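PDB 3WLA: oxidized polyvinyl alcohol hydrolase from Sphingopyxis, which hydrolyses beta-diketones such as 4,6-nonanedione and cleaves oxidized polyvinyl alcohol in the second step of polyvinyl alcohol breakdown. Local coordinates for residues Gly21-Asp25 against Glu91-Asn95. Residues are numbered along the deposited sequence; the frame is centred on the assembly and turned at random.
Sequences GLNTD and EQDPN
The amide of Gln92 meets Asp25 through both of its polar atoms, and the carboxylate of Asp25 is turned 53° from the amide plane. Gln92 OE1 accepts a hydrogen bond from the backbone N of Asp25 at 2.6 Å, in the carbonyl plane and on a lone pair. Gln92 NE2 gives a nearly straight bond to Asp25 OD1 at 3.2 Å. The donor lies above the carboxylate plane, while OD1 lies within the amide plane. Together the two bonds fix the rotation of the amide. Thr24 CB lies 3.5 Å from Gln92 OE1. Strand 21-28 is an outermost strand of the mixed sheet of this alpha/beta-hydrolase fold, and strand 31-38 pairs with it. Residues 91-95 belong to the loop after strand 81-85, so the contact ties that loop to the sheet edge at the surface. Replacing Gln92 with an alanine removes both amide atoms and is likely to leave the N-H and carboxylate of Asp25 without these partners. Farther along, a chi1 of 178° carries the Leu22 side chain across to Pro94, where Leu22 CD2 touches Pro94 CG at 3.9 Å, the two side chains crossing at about a right angle. Asp93 OD1 accepts from Asn95 N in an Asx turn just past Gln92.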
loop_
_atom_site.group_PDB
_atom_site.type_symbol
_atom_site.label_atom_id
_atom_site.label_comp_id
_atom_site.label_asym_id
_atom_site.label_seq_id
_atom_site.Cartn_x
_atom_site.Cartn_y
_atom_site.Cartn_z
ATOM N N GLY A 21 -1.023 -20.291 7.238
ATOM C CA GLY A 21 -1.470 -20.596 5.888
ATOM C C GLY A 21 -2.735 -19.863 5.462
ATOM O O GLY A 21 -3.016 -18.732 5.907
ATOM N N LEU A 22 -3.499 -20.481 4.579
ATOM C CA LEU A 22 -4.718 -19.852 4.095
ATOM C C LEU A 22 -5.828 -19.843 5.116
ATOM O O LEU A 22 -6.124 -20.892 5.743
ATOM C CB LEU A 22 -5.260 -20.534 2.827
ATOM C CG LEU A 22 -6.582 -19.934 2.313
ATOM C CD1 LEU A 22 -6.342 -18.413 1.976
ATOM C CD2 LEU A 22 -7.061 -20.679 1.065
ATOM N N ASN A 23 -6.420 -18.660 5.278
ATOM C CA ASN A 23 -7.573 -18.445 6.139
ATOM C C ASN A 23 -8.714 -17.931 5.229
ATOM O O ASN A 23 -8.501 -16.981 4.435
ATOM C CB ASN A 23 -7.282 -17.374 7.184
ATOM C CG ASN A 23 -6.272 -17.820 8.213
ATOM O OD1 ASN A 23 -6.600 -17.947 9.402
ATOM N ND2 ASN A 23 -5.035 -18.048 7.774
ATOM N N THR A 24 -9.906 -18.545 5.352
ATOM C CA THR A 24 -11.091 -18.150 4.583
ATOM C C THR A 24 -12.263 -17.876 5.517
ATOM O O THR A 24 -12.227 -18.198 6.708
ATOM C CB THR A 24 -11.490 -19.229 3.538
ATOM O OG1 THR A 24 -11.668 -20.508 4.201
ATOM C CG2 THR A 24 -10.382 -19.344 2.457
ATOM N N ASP A 25 -13.278 -17.197 5.010
ATOM C CA ASP A 25 -14.453 -16.871 5.816
ATOM C C ASP A 25 -14.288 -15.973 7.027
ATOM O O ASP A 25 -14.987 -16.110 8.040
ATOM C CB ASP A 25 -15.184 -18.161 6.233
ATOM C CG ASP A 25 -15.795 -18.881 5.042
ATOM O OD1 ASP A 25 -16.139 -18.190 4.054
ATOM O OD2 ASP A 25 -15.936 -20.126 5.087
ATOM N N GLU A 91 -12.623 -13.599 -4.710
ATOM C CA GLU A 91 -13.532 -14.473 -3.966
ATOM C C GLU A 91 -12.824 -15.571 -3.132
ATOM O O GLU A 91 -13.064 -16.769 -3.301
ATOM C CB GLU A 91 -14.546 -15.066 -4.941
ATOM C CG GLU A 91 -15.576 -14.021 -5.429
ATOM C CD GLU A 91 -16.564 -14.601 -6.430
ATOM O OE1 GLU A 91 -16.125 -15.003 -7.542
ATOM O OE2 GLU A 91 -17.785 -14.684 -6.113
ATOM N N GLN A 92 -11.910 -15.135 -2.272
ATOM C CA GLN A 92 -11.168 -16.030 -1.374
ATOM C C GLN A 92 -10.172 -17.023 -1.952
ATOM O O GLN A 92 -9.642 -17.848 -1.192
ATOM C CB GLN A 92 -12.154 -16.780 -0.490
ATOM C CG GLN A 92 -13.108 -15.854 0.186
ATOM C CD GLN A 92 -13.691 -16.436 1.490
ATOM O OE1 GLN A 92 -13.110 -16.295 2.572
ATOM N NE2 GLN A 92 -14.859 -17.073 1.377
ATOM N N ASP A 93 -9.923 -16.957 -3.269
ATOM C CA ASP A 93 -8.956 -17.811 -3.960
ATOM C C ASP A 93 -7.550 -17.115 -3.996
ATOM O O ASP A 93 -7.364 -16.155 -4.734
ATOM C CB ASP A 93 -9.417 -18.029 -5.403
ATOM C CG ASP A 93 -8.544 -19.029 -6.143
ATOM O OD1 ASP A 93 -7.398 -19.333 -5.725
ATOM O OD2 ASP A 93 -8.985 -19.546 -7.167
ATOM N N PRO A 94 -6.552 -17.620 -3.250
ATOM C CA PRO A 94 -5.219 -16.977 -3.252
ATOM C C PRO A 94 -4.386 -17.231 -4.468
ATOM O O PRO A 94 -3.333 -16.627 -4.654
ATOM C CB PRO A 94 -4.562 -17.506 -1.979
ATOM C CG PRO A 94 -5.122 -18.961 -1.892
ATOM C CD PRO A 94 -6.581 -18.822 -2.384
ATOM N N ASN A 95 -4.852 -18.156 -5.294
ATOM C CA ASN A 95 -4.193 -18.496 -6.538
ATOM C C ASN A 95 -4.793 -17.780 -7.756
ATOM O O ASN A 95 -4.338 -17.980 -8.876
ATOM C CB ASN A 95 -4.251 -20.034 -6.707
ATOM C CG ASN A 95 -3.387 -20.715 -5.663
ATOM O OD1 ASN A 95 -2.227 -20.348 -5.527
ATOM N ND2 ASN A 95 -3.942 -21.638 -4.897
#